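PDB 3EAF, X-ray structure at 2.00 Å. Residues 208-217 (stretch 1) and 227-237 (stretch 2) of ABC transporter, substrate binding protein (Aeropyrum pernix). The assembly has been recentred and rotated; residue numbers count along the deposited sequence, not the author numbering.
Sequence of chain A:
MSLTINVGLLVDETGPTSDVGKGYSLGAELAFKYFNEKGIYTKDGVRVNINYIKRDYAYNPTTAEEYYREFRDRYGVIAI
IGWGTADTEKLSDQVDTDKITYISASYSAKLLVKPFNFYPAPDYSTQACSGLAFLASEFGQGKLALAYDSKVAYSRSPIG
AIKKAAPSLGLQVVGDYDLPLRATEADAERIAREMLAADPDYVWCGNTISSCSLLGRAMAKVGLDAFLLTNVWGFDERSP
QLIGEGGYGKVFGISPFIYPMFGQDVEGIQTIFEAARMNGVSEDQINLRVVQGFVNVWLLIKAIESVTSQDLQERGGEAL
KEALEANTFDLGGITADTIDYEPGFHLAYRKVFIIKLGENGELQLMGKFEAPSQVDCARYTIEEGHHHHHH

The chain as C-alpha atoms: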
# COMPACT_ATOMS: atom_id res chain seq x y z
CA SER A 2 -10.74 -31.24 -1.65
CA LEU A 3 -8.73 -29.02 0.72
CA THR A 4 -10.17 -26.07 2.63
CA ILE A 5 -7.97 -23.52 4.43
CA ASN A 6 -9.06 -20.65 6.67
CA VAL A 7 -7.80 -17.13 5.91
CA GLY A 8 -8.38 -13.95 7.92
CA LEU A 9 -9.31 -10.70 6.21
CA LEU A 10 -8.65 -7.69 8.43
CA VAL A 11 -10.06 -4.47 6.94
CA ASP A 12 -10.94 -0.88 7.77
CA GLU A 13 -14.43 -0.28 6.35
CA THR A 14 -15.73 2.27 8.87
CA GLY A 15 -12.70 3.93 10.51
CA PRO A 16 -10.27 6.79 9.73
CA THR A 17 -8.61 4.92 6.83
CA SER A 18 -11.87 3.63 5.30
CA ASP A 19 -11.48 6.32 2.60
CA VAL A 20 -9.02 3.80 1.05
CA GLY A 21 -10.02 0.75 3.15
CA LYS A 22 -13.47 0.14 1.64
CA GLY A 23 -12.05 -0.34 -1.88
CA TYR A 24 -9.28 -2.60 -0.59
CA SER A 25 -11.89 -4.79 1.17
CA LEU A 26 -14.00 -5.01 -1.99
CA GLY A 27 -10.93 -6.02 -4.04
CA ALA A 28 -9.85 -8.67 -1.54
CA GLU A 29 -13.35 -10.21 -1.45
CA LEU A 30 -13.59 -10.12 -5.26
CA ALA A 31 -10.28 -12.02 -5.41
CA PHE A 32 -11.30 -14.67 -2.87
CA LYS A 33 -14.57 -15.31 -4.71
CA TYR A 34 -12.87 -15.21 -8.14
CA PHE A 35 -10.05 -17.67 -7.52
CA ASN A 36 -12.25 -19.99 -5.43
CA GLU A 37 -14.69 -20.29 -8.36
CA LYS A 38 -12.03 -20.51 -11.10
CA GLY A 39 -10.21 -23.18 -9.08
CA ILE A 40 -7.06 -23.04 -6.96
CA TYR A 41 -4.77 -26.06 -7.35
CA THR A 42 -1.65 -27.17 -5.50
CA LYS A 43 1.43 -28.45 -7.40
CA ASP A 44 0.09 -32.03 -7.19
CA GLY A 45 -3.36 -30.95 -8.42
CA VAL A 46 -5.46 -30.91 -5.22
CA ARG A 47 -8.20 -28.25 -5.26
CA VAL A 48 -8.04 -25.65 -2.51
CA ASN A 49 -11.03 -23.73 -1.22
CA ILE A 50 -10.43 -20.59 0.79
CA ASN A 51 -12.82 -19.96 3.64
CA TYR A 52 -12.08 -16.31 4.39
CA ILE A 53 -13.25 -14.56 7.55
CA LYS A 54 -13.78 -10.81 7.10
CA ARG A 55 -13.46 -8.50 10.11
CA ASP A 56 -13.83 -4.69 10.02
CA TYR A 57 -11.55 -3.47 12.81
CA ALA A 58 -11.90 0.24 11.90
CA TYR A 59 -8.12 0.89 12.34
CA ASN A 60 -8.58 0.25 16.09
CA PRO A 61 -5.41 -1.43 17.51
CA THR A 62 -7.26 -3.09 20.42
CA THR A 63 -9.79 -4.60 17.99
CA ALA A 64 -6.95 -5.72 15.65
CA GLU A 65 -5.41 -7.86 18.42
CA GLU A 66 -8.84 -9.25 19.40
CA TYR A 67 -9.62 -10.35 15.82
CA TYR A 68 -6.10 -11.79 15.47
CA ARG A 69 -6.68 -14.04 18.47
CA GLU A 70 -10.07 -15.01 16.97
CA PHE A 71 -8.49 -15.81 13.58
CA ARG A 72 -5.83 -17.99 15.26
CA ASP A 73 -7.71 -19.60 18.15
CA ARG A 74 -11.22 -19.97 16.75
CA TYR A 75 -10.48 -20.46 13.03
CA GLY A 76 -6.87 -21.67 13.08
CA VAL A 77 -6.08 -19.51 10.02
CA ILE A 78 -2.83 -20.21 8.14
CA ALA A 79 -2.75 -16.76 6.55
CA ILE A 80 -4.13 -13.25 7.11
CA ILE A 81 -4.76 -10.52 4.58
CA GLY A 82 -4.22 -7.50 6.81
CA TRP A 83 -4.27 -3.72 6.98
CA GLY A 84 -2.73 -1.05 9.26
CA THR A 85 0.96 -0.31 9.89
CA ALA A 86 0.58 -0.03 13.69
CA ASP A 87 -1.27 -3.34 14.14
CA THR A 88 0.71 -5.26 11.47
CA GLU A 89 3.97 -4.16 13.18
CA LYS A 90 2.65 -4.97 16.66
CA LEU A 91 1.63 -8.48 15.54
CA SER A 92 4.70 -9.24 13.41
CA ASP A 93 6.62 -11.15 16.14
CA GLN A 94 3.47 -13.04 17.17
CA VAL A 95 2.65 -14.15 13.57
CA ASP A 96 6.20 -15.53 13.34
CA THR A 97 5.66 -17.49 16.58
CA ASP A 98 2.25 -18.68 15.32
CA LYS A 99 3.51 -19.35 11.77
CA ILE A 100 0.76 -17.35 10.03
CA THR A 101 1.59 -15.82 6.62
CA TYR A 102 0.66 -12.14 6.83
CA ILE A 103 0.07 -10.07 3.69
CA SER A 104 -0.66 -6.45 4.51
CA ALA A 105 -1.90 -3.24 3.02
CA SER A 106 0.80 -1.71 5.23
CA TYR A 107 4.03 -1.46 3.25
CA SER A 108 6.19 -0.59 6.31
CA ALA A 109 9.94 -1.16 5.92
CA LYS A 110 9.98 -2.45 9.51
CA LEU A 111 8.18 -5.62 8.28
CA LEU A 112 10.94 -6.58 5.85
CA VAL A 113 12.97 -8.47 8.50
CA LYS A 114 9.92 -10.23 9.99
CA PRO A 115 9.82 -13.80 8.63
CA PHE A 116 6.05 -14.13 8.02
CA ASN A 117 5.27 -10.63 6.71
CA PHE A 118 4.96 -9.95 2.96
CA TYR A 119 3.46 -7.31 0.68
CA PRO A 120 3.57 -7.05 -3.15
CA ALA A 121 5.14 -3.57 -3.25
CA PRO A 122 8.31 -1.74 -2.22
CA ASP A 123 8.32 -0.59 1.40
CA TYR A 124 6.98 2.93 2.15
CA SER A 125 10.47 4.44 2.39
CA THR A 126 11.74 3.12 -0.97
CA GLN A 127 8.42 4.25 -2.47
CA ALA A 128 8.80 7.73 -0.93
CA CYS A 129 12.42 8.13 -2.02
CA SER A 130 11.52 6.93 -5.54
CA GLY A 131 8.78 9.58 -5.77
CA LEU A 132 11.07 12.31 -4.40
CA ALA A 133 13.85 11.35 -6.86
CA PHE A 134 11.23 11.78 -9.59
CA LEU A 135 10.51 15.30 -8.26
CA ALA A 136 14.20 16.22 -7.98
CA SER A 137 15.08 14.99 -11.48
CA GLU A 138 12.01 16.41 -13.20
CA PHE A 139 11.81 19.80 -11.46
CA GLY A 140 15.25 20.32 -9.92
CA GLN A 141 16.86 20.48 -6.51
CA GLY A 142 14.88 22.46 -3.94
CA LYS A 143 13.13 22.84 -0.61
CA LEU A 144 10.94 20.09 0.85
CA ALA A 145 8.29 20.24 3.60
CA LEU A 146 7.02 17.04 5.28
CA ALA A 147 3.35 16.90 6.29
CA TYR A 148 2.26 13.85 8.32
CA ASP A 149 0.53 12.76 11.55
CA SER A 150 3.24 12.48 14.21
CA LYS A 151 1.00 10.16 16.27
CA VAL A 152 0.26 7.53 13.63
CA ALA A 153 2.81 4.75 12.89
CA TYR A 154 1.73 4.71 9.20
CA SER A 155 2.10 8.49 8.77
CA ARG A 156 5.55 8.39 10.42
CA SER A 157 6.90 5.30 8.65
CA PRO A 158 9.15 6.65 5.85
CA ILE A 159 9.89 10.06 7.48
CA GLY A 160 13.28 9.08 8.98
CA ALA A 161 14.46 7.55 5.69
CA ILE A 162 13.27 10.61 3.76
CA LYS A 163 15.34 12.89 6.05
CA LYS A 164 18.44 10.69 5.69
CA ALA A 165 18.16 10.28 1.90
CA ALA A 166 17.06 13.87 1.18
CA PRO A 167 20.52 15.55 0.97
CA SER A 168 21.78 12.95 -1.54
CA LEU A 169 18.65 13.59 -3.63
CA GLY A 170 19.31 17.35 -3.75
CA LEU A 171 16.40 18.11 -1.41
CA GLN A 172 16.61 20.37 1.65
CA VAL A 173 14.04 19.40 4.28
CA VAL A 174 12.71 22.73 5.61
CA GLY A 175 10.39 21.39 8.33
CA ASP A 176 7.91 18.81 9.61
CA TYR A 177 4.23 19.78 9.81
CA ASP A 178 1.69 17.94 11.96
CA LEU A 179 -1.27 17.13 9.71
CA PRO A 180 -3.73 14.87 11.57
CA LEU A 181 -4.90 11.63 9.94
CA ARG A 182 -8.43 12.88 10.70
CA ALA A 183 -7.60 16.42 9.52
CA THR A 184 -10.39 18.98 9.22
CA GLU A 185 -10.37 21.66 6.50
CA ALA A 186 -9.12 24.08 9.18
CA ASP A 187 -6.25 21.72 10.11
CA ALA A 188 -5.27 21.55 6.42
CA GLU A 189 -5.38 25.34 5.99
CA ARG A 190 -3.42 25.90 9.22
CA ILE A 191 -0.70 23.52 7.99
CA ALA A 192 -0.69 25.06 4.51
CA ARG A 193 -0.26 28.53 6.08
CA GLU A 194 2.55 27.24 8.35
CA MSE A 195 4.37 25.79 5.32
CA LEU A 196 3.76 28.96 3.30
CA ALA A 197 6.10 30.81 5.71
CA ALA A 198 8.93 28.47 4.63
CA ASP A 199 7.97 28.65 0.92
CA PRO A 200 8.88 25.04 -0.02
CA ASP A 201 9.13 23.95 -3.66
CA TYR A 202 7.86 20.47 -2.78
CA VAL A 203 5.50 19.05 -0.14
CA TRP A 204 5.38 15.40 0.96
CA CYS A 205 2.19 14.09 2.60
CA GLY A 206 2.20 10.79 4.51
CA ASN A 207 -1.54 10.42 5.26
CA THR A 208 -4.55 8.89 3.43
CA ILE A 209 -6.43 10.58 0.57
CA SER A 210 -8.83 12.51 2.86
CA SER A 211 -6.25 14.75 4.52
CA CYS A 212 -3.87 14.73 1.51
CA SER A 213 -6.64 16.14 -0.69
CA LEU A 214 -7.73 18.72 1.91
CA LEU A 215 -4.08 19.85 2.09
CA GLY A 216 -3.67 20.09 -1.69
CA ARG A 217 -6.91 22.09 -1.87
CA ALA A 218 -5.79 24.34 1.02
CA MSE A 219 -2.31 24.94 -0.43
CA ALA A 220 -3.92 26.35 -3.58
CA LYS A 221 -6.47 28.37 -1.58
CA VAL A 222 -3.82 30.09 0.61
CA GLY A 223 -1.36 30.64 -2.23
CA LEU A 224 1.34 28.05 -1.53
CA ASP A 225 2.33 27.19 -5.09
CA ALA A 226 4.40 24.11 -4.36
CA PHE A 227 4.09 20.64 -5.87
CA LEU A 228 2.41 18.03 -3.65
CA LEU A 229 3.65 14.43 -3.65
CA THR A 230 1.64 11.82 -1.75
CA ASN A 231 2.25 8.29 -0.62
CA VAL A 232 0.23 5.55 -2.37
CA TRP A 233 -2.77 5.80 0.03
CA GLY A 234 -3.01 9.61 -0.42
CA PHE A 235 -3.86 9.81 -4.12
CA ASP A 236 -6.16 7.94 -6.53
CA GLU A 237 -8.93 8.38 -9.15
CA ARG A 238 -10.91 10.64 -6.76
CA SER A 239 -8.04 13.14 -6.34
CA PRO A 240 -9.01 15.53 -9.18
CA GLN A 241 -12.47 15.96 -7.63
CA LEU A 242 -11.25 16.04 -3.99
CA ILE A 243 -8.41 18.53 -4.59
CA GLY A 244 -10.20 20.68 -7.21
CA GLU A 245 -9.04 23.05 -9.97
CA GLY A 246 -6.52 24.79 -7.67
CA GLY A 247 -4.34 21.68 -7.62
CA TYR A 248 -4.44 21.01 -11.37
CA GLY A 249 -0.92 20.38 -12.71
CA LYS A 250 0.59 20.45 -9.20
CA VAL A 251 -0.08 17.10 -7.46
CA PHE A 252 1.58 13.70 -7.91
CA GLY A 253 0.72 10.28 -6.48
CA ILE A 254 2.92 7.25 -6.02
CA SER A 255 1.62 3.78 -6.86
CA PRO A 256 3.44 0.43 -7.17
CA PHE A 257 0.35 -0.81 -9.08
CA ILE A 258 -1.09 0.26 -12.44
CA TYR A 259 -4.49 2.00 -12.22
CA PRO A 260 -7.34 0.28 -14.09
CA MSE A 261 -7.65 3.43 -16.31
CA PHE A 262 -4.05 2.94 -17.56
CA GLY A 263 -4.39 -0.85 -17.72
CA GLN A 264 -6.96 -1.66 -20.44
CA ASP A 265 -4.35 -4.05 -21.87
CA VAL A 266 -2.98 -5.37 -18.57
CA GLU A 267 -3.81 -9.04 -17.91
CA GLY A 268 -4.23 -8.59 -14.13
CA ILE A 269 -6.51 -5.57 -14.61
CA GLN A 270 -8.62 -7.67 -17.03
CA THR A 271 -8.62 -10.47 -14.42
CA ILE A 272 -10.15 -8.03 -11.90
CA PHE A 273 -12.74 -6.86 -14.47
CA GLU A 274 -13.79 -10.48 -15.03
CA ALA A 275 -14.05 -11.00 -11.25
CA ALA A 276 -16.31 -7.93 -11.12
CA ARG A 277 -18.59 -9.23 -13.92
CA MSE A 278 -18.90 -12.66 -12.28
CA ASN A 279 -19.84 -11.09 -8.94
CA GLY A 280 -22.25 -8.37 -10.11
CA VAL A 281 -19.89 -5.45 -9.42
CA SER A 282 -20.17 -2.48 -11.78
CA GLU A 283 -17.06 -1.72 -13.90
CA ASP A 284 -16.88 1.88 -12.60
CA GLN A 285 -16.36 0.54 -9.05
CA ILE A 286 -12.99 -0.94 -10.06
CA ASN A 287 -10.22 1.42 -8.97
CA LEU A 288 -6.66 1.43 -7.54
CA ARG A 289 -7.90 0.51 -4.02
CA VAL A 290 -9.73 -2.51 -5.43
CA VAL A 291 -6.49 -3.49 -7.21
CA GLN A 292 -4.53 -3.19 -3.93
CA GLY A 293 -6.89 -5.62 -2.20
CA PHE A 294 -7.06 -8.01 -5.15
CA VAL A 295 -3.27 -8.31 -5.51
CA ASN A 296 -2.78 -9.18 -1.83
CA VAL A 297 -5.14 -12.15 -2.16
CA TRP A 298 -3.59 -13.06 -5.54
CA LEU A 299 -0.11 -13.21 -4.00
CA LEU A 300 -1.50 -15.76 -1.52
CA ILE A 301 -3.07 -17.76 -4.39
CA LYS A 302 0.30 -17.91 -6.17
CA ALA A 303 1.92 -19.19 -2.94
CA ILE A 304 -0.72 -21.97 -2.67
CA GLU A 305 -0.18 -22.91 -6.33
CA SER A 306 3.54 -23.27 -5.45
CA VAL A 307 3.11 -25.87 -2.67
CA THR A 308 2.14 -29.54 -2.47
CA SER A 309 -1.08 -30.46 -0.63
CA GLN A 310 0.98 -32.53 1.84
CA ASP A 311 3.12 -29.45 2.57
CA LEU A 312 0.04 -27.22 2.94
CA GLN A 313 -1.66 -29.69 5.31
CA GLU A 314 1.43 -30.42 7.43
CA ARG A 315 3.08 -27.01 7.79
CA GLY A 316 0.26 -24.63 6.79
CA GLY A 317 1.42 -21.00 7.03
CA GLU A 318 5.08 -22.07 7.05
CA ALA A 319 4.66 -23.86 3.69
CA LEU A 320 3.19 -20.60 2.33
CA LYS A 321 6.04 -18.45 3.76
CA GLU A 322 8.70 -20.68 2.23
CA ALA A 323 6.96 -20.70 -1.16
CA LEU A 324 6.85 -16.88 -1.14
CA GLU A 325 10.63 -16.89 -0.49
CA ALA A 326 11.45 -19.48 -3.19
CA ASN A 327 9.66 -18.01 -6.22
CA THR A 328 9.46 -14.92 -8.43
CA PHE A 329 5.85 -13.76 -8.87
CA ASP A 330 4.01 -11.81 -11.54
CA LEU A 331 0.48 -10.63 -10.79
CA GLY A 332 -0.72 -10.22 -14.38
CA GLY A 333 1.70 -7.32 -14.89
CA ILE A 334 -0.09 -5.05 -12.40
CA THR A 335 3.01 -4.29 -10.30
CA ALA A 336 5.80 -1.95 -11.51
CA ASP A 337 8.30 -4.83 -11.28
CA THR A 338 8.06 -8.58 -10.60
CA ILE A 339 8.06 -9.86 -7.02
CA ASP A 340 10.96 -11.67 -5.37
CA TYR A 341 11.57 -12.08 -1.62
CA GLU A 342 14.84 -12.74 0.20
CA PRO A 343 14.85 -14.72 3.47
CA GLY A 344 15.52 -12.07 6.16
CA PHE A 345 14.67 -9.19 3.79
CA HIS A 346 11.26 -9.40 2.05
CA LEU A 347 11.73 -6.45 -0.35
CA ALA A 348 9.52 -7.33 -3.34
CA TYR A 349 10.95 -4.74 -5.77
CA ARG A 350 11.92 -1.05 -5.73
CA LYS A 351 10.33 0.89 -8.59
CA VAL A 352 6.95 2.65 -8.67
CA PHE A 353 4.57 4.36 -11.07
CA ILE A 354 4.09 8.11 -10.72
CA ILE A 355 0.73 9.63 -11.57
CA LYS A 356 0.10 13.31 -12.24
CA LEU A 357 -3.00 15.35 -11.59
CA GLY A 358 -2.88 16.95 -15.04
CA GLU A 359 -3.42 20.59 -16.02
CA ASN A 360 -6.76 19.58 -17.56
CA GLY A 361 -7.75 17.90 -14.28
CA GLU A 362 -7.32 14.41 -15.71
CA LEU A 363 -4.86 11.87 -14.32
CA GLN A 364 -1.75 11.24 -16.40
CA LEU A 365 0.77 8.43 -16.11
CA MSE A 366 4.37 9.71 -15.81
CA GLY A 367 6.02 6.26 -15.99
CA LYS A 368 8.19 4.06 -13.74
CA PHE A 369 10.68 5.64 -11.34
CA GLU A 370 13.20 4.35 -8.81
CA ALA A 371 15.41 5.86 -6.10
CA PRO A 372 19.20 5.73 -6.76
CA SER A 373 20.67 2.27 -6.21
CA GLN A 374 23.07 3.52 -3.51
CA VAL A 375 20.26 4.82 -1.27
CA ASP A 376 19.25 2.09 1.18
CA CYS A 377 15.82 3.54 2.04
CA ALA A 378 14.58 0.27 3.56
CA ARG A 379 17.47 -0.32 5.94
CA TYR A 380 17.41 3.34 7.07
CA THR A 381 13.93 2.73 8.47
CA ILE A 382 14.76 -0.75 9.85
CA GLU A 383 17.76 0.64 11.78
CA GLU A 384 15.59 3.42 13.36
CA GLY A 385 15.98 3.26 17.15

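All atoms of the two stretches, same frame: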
# COMPACT_ATOMS: atom_id res chain seq x y z
N THR A 208 -3.62 9.41 4.44
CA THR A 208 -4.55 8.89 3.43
C THR A 208 -5.18 10.01 2.61
O THR A 208 -5.04 11.19 2.96
CB THR A 208 -5.66 8.00 4.06
OG1 THR A 208 -6.55 8.82 4.83
CG2 THR A 208 -5.06 6.92 4.96
N ILE A 209 -5.89 9.64 1.55
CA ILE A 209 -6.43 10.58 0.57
C ILE A 209 -7.27 11.73 1.15
O ILE A 209 -7.28 12.81 0.58
CB ILE A 209 -7.22 9.83 -0.58
CG1 ILE A 209 -7.54 10.79 -1.73
CG2 ILE A 209 -8.46 9.11 -0.03
CD1 ILE A 209 -8.03 10.10 -3.01
N SER A 210 -7.96 11.49 2.26
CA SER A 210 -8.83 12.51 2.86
C SER A 210 -8.07 13.76 3.28
O SER A 210 -8.40 14.86 2.86
CB SER A 210 -9.61 11.94 4.06
OG SER A 210 -10.47 10.90 3.62
N SER A 211 -7.04 13.60 4.09
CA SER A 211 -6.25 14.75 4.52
C SER A 211 -5.29 15.25 3.44
O SER A 211 -5.07 16.46 3.33
CB SER A 211 -5.52 14.47 5.84
OG SER A 211 -4.66 13.36 5.73
N CYS A 212 -4.72 14.34 2.64
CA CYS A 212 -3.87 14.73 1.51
C CYS A 212 -4.60 15.68 0.56
O CYS A 212 -4.05 16.69 0.14
CB CYS A 212 -3.39 13.52 0.71
SG CYS A 212 -2.08 12.56 1.50
N SER A 213 -5.83 15.33 0.22
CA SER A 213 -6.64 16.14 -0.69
C SER A 213 -7.03 17.50 -0.08
O SER A 213 -6.97 18.53 -0.76
CB SER A 213 -7.87 15.37 -1.14
OG SER A 213 -7.48 14.17 -1.79
N LEU A 214 -7.44 17.48 1.18
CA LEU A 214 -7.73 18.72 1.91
C LEU A 214 -6.53 19.67 1.91
O LEU A 214 -6.68 20.88 1.76
CB LEU A 214 -8.16 18.42 3.35
CG LEU A 214 -9.59 17.91 3.60
CD1 LEU A 214 -9.74 17.58 5.06
CD2 LEU A 214 -10.63 18.92 3.17
N LEU A 215 -5.34 19.09 2.08
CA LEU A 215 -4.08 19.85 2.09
C LEU A 215 -3.77 20.43 0.72
O LEU A 215 -3.44 21.61 0.61
CB LEU A 215 -2.92 18.97 2.57
CG LEU A 215 -1.54 19.64 2.69
CD1 LEU A 215 -1.50 20.63 3.84
CD2 LEU A 215 -0.43 18.58 2.85
N GLY A 216 -3.86 19.61 -0.32
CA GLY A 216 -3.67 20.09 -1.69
C GLY A 216 -4.62 21.22 -2.03
O GLY A 216 -4.22 22.22 -2.64
N ARG A 217 -5.89 21.06 -1.64
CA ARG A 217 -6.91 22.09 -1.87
C ARG A 217 -6.58 23.37 -1.09
O ARG A 217 -6.69 24.47 -1.63
CB ARG A 217 -8.30 21.57 -1.50
CG ARG A 217 -9.43 22.55 -1.78
CD ARG A 217 -10.82 21.97 -1.46
NE ARG A 217 -11.33 21.06 -2.49
CZ ARG A 217 -11.95 21.45 -3.60
NH1 ARG A 217 -12.13 22.74 -3.87
NH2 ARG A 217 -12.38 20.54 -4.47
N PHE A 227 4.57 21.95 -5.45
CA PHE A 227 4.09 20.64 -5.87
C PHE A 227 3.81 19.78 -4.64
O PHE A 227 4.57 19.81 -3.67
CB PHE A 227 5.14 19.93 -6.74
CG PHE A 227 5.31 20.53 -8.11
CD1 PHE A 227 4.23 20.66 -8.97
CD2 PHE A 227 6.57 20.92 -8.55
CE1 PHE A 227 4.39 21.19 -10.25
CE2 PHE A 227 6.74 21.46 -9.83
CZ PHE A 227 5.64 21.59 -10.68
N LEU A 228 2.72 19.02 -4.68
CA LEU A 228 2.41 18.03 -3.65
C LEU A 228 2.69 16.62 -4.16
O LEU A 228 2.23 16.23 -5.24
CB LEU A 228 0.96 18.16 -3.18
CG LEU A 228 0.36 17.13 -2.21
CD1 LEU A 228 1.12 17.04 -0.89
CD2 LEU A 228 -1.09 17.47 -1.94
N LEU A 229 3.46 15.86 -3.38
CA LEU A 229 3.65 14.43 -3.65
C LEU A 229 3.06 13.64 -2.50
O LEU A 229 3.37 13.91 -1.34
CB LEU A 229 5.13 14.09 -3.83
CG LEU A 229 5.51 12.61 -4.02
CD1 LEU A 229 5.16 12.07 -5.42
CD2 LEU A 229 6.99 12.38 -3.72
N THR A 230 2.23 12.65 -2.81
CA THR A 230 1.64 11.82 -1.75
C THR A 230 2.11 10.38 -1.84
O THR A 230 2.41 9.87 -2.92
CB THR A 230 0.09 11.81 -1.75
OG1 THR A 230 -0.40 10.91 -2.75
CG2 THR A 230 -0.49 13.21 -1.96
N ASN A 231 2.13 9.73 -0.68
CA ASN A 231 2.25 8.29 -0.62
C ASN A 231 1.08 7.63 -1.35
O ASN A 231 0.09 8.29 -1.67
CB ASN A 231 2.32 7.83 0.83
CG ASN A 231 0.99 7.93 1.54
OD1 ASN A 231 0.35 6.92 1.77
ND2 ASN A 231 0.58 9.15 1.91
N VAL A 232 1.21 6.33 -1.60
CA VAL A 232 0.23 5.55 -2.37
C VAL A 232 -1.23 5.66 -1.87
O VAL A 232 -2.16 5.71 -2.68
CB VAL A 232 0.67 4.05 -2.52
CG1 VAL A 232 0.88 3.37 -1.16
CG2 VAL A 232 -0.33 3.26 -3.39
N TRP A 233 -1.42 5.73 -0.55
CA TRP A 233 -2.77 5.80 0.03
C TRP A 233 -3.36 7.22 0.04
O TRP A 233 -4.48 7.42 0.50
CB TRP A 233 -2.79 5.20 1.45
CG TRP A 233 -2.35 3.76 1.53
CD1 TRP A 233 -1.16 3.30 2.02
CD2 TRP A 233 -3.07 2.60 1.08
NE1 TRP A 233 -1.10 1.93 1.92
CE2 TRP A 233 -2.26 1.48 1.35
CE3 TRP A 233 -4.33 2.40 0.50
CZ2 TRP A 233 -2.66 0.17 1.04
CZ3 TRP A 233 -4.73 1.10 0.20
CH2 TRP A 233 -3.89 0.01 0.47
N GLY A 234 -2.61 8.19 -0.49
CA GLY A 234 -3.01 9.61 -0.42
C GLY A 234 -3.54 10.20 -1.71
O GLY A 234 -3.92 11.37 -1.76
N PHE A 235 -3.58 9.36 -2.75
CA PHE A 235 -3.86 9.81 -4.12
C PHE A 235 -4.45 8.65 -4.91
O PHE A 235 -3.93 7.53 -4.86
CB PHE A 235 -2.56 10.25 -4.78
CG PHE A 235 -2.73 10.99 -6.09
CD1 PHE A 235 -2.79 12.38 -6.12
CD2 PHE A 235 -2.79 10.29 -7.31
CE1 PHE A 235 -2.93 13.06 -7.33
CE2 PHE A 235 -2.93 10.97 -8.52
CZ PHE A 235 -3.00 12.36 -8.52
N ASP A 236 -5.57 8.91 -5.59
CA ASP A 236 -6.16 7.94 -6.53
C ASP A 236 -7.11 8.65 -7.49
O ASP A 236 -7.04 9.88 -7.64
CB ASP A 236 -6.82 6.72 -5.81
CG ASP A 236 -7.98 7.11 -4.88
OD1 ASP A 236 -8.88 7.86 -5.31
OD2 ASP A 236 -8.00 6.64 -3.72
N GLU A 237 -8.00 7.88 -8.12
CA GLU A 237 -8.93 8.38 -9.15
C GLU A 237 -9.83 9.52 -8.68
O GLU A 237 -10.31 10.31 -9.50
CB GLU A 237 -9.79 7.22 -9.69
CG GLU A 237 -9.01 6.13 -10.44
CD GLU A 237 -8.50 5.02 -9.52
OE1 GLU A 237 -8.53 5.19 -8.28
OE2 GLU A 237 -8.08 3.97 -10.05
O HOH W 1 -5.19 13.37 -3.29

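Helix 209-217 packs against the segment formed by strand 227-230 and the loop that follows it. The helix and strand axes run almost exactly antiparallel, at 177°, and approach to 9.8 Å. The separation between the two backbones is uneven. At the far end of the contact the CA atoms of Gly216 and Leu228 lie 6.7 Å apart, whereas at the start of the helix the CA atoms of Ile209 and Gly234 come within 3.7 Å, so that main chain meets main chain with no side chain between them.

This close approach brings the polar backbone of both stretches into register. Ile209 N, in the first turn of the helix and therefore without an acceptor from the helix's own i to i+4 pattern, donates a weak hydrogen bond to Trp233 O; the N to O distance is 2.8 Å, but the angle at the hydrogen is only 119°. The same carbonyl receives a CA-H...O contact from Thr208, with CA to Trp233 O at 3.3 Å. One residue further on, Ile209 CA makes a second such contact with Gly234 O at 3.5 Å, in this case with a straighter angle of 153°. The loop is braced from within by a backbone hydrogen bond from Gly234 N to Asn231 O (2.9 Å) and by one from Trp233 N to the side-chain atom Asn231 OD1 (3.2 Å).

Gly234 fits where a side chain would not. An ideal CB on this residue would lie 2.6 Å from Cys212 SG, a clash. Cys212 points toward the second stretch and occupies the space beside the glycine: its CB is 3.3 Å from Gly234 O, and its SG reaches Thr230 CG2 at 3.9 Å. A water extends the link at Gly234, donating to Gly234 O (2.8 Å) and to Ser213 OG (2.9 Å). Ser213 OG in turn donates to Ile209 O at 2.7 Å, so the serine joins the helix backbone to the water-mediated bridge.

Toward the strand the contact becomes apolar. Leu228 points at the helix, and its CD2 lies 3.7 Å from both Cys212 O and Gly216 CA, resting directly on the helix backbone. The absence of a side chain at Gly216 matters here, since an ideal CB would be a tight 3.2 Å from Leu228 CD2. Leu215 also points toward the strand, and its CD2 meets Leu228 CD1 at 4.3 Å.

At the other end, Ile209 extends its side chain, with both chi1 and chi2 in the t well, along the loop to Asp236; Ile209 CD1 comes 3.3 Å from Asp236 OD1. This is a close packing contact between a methyl group and a carboxylate, whose polar role lies elsewhere: the Asp236 side chain caps a backbone nitrogen just beyond the stretch. Trp233 makes its contribution through its main-chain carbonyl, while the end of its side chain leads away from the helix.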